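Local coordinates for protein kappa-carrageenase (Pseudoalteromonas carrageenovora, PDB 1DYP) that hydrolyses the beta-1,4 linkages between D-galactose 4-sulfate and 3,6-anhydro-D-galactose within kappa-carrageenan chains, using a family 16 glycoside hydrolase catalytic domain, at residues K60-R66 / N79-T85. The protein carries 1 engineered substitution. Residues are numbered along the deposited sequence; the frame is centred on the assembly and turned at random.
Sequences KRESHQR and NYPLYYT
K60-R66 and N79-T85 run antiparallel at 149° as the two arms of a beta hairpin in the GH16 catalytic domain, joined by mutual N-H...O=C bonds in the pairs K60-T85, H64-L82 and R66-Y80. The register slips by one residue between R61 and H64, which marks a beta bulge: here E62 N bonds Y83 O at 2.7 Å, approaching from above the carbonyl plane.

R61 spans the bulge. Its CG lies anti to the backbone N (chi1 170°) and the chain bends at chi2, laying CD over the face of the Y84 ring, 4.0 Å from its centroid, as a CH-pi contact. Beyond the bend, NH1 donates to S63 OG at 2.8 Å, nearly straight and in the guanidinium plane, and more weakly to Y83 O. One guanidinium face rests on Y83 CB, while NE bonds the carbonyl of K251. Replacing this arginine with an alanine would probably leave S63 OG and the K251 carbonyl without these donors and uncover part of the Y84 ring face. Y84, whose hydroxyl bonds S252 O and whose ring meets those of H237 and F256, lies about 10 Å, side chain to side chain, from R234, a residue important for substrate recognition.

On the sheet face bearing H64, L82 and T85, the imidazole is fixed at both nitrogens: ND1 donates to E62 O within its own strand at 2.9 Å, and NE2 bonds S42 OG. T85 CG2 packs over the imidazole face, and T85 OG1 lies 2.7 Å from E62 OE1, with N47 OD1 as another polar neighbour. Farther along, the R66 guanidinium, bonded to W41 O through NH2, receives L82 CD1 on one face, 3.4 Å from NE.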
# COMPACT_ATOMS: atom_id res chain seq x y z
N LYS A 60 7.29 -6.89 -13.61
CA LYS A 60 7.85 -7.62 -14.74
C LYS A 60 8.49 -8.91 -14.28
O LYS A 60 8.96 -9.02 -13.15
CB LYS A 60 8.95 -6.80 -15.41
CG LYS A 60 8.58 -5.40 -15.87
CD LYS A 60 9.82 -4.72 -16.46
CE LYS A 60 9.54 -3.31 -16.93
NZ LYS A 60 10.78 -2.65 -17.45
N ARG A 61 8.50 -9.90 -15.17
CA ARG A 61 9.19 -11.14 -14.86
C ARG A 61 10.63 -10.72 -15.13
O ARG A 61 10.98 -10.39 -16.26
CB ARG A 61 8.77 -12.25 -15.82
CG ARG A 61 9.62 -13.51 -15.72
CD ARG A 61 9.41 -14.26 -14.41
NE ARG A 61 10.21 -15.49 -14.42
CZ ARG A 61 11.51 -15.54 -14.15
NH1 ARG A 61 12.17 -14.44 -13.82
NH2 ARG A 61 12.16 -16.69 -14.26
N GLU A 62 11.45 -10.69 -14.08
CA GLU A 62 12.83 -10.27 -14.22
C GLU A 62 13.71 -10.92 -13.18
O GLU A 62 13.70 -10.53 -12.01
CB GLU A 62 12.92 -8.74 -14.12
CG GLU A 62 14.33 -8.22 -13.96
CD GLU A 62 14.45 -6.73 -14.21
OE1 GLU A 62 13.43 -6.01 -14.08
OE2 GLU A 62 15.57 -6.28 -14.53
N SER A 63 14.47 -11.93 -13.60
CA SER A 63 15.35 -12.63 -12.69
C SER A 63 16.47 -11.71 -12.23
O SER A 63 16.99 -10.92 -13.00
CB SER A 63 15.96 -13.85 -13.37
OG SER A 63 14.95 -14.78 -13.70
N HIS A 64 16.81 -11.82 -10.96
CA HIS A 64 17.87 -11.02 -10.38
C HIS A 64 18.15 -11.57 -9.00
O HIS A 64 17.51 -12.53 -8.56
CB HIS A 64 17.44 -9.55 -10.27
CG HIS A 64 16.32 -9.30 -9.31
ND1 HIS A 64 15.02 -9.69 -9.57
CD2 HIS A 64 16.30 -8.69 -8.10
CE1 HIS A 64 14.25 -9.32 -8.56
NE2 HIS A 64 15.00 -8.72 -7.66
N GLN A 65 19.12 -10.98 -8.32
CA GLN A 65 19.45 -11.42 -6.97
C GLN A 65 19.68 -10.20 -6.11
O GLN A 65 19.98 -9.11 -6.60
CB GLN A 65 20.71 -12.30 -6.97
CG GLN A 65 21.95 -11.64 -7.57
CD GLN A 65 22.52 -10.51 -6.72
OE1 GLN A 65 23.11 -9.57 -7.26
NE2 GLN A 65 22.36 -10.61 -5.41
N ARG A 66 19.51 -10.39 -4.81
CA ARG A 66 19.75 -9.34 -3.83
C ARG A 66 19.79 -9.99 -2.47
O ARG A 66 19.37 -11.14 -2.31
CB ARG A 66 18.64 -8.27 -3.87
CG ARG A 66 17.25 -8.73 -3.42
CD ARG A 66 16.42 -7.50 -3.07
NE ARG A 66 14.99 -7.76 -2.88
CZ ARG A 66 14.45 -8.32 -1.80
NH1 ARG A 66 15.22 -8.71 -0.78
NH2 ARG A 66 13.14 -8.48 -1.72
N ASN A 79 23.01 -12.93 -2.31
CA ASN A 79 22.73 -13.37 -3.67
C ASN A 79 21.49 -14.26 -3.76
O ASN A 79 21.51 -15.29 -4.44
CB ASN A 79 23.93 -14.13 -4.24
CG ASN A 79 25.21 -13.32 -4.17
OD1 ASN A 79 25.20 -12.10 -4.35
ND2 ASN A 79 26.33 -13.99 -3.91
N TYR A 80 20.42 -13.85 -3.09
CA TYR A 80 19.19 -14.63 -3.11
C TYR A 80 18.45 -14.40 -4.42
O TYR A 80 18.13 -13.26 -4.78
CB TYR A 80 18.31 -14.22 -1.93
CG TYR A 80 17.13 -15.13 -1.68
CD1 TYR A 80 15.91 -14.91 -2.31
CD2 TYR A 80 17.24 -16.21 -0.81
CE1 TYR A 80 14.82 -15.75 -2.07
CE2 TYR A 80 16.16 -17.05 -0.56
CZ TYR A 80 14.95 -16.82 -1.20
OH TYR A 80 13.89 -17.64 -0.95
N PRO A 81 18.18 -15.48 -5.17
CA PRO A 81 17.48 -15.33 -6.45
C PRO A 81 16.00 -14.98 -6.33
O PRO A 81 15.25 -15.62 -5.60
CB PRO A 81 17.70 -16.69 -7.11
CG PRO A 81 17.74 -17.62 -5.95
CD PRO A 81 18.59 -16.87 -4.95
N LEU A 82 15.60 -13.93 -7.05
CA LEU A 82 14.21 -13.50 -7.10
C LEU A 82 13.82 -13.48 -8.56
O LEU A 82 14.69 -13.49 -9.44
CB LEU A 82 14.04 -12.12 -6.45
CG LEU A 82 14.30 -12.13 -4.94
CD1 LEU A 82 14.10 -10.74 -4.37
CD2 LEU A 82 13.36 -13.13 -4.26
N TYR A 83 12.53 -13.44 -8.84
CA TYR A 83 12.08 -13.55 -10.22
C TYR A 83 11.26 -12.42 -10.82
O TYR A 83 10.99 -12.41 -12.02
CB TYR A 83 11.32 -14.87 -10.35
CG TYR A 83 12.06 -16.00 -9.66
CD1 TYR A 83 13.19 -16.57 -10.24
CD2 TYR A 83 11.67 -16.44 -8.40
CE1 TYR A 83 13.92 -17.54 -9.57
CE2 TYR A 83 12.40 -17.41 -7.72
CZ TYR A 83 13.52 -17.96 -8.31
OH TYR A 83 14.25 -18.91 -7.64
N TYR A 84 10.87 -11.46 -9.99
CA TYR A 84 10.08 -10.34 -10.46
C TYR A 84 10.53 -9.01 -9.87
O TYR A 84 11.04 -8.96 -8.76
CB TYR A 84 8.59 -10.53 -10.10
CG TYR A 84 7.97 -11.78 -10.64
CD1 TYR A 84 8.13 -13.00 -9.99
CD2 TYR A 84 7.25 -11.76 -11.83
CE1 TYR A 84 7.59 -14.18 -10.51
CE2 TYR A 84 6.71 -12.92 -12.37
CZ TYR A 84 6.88 -14.13 -11.70
OH TYR A 84 6.35 -15.28 -12.23
N THR A 85 10.36 -7.94 -10.64
CA THR A 85 10.69 -6.60 -10.17
C THR A 85 9.38 -5.84 -10.30
O THR A 85 8.50 -6.23 -11.07
CB THR A 85 11.77 -5.91 -11.02
OG1 THR A 85 11.37 -5.86 -12.40
CG2 THR A 85 13.10 -6.64 -10.89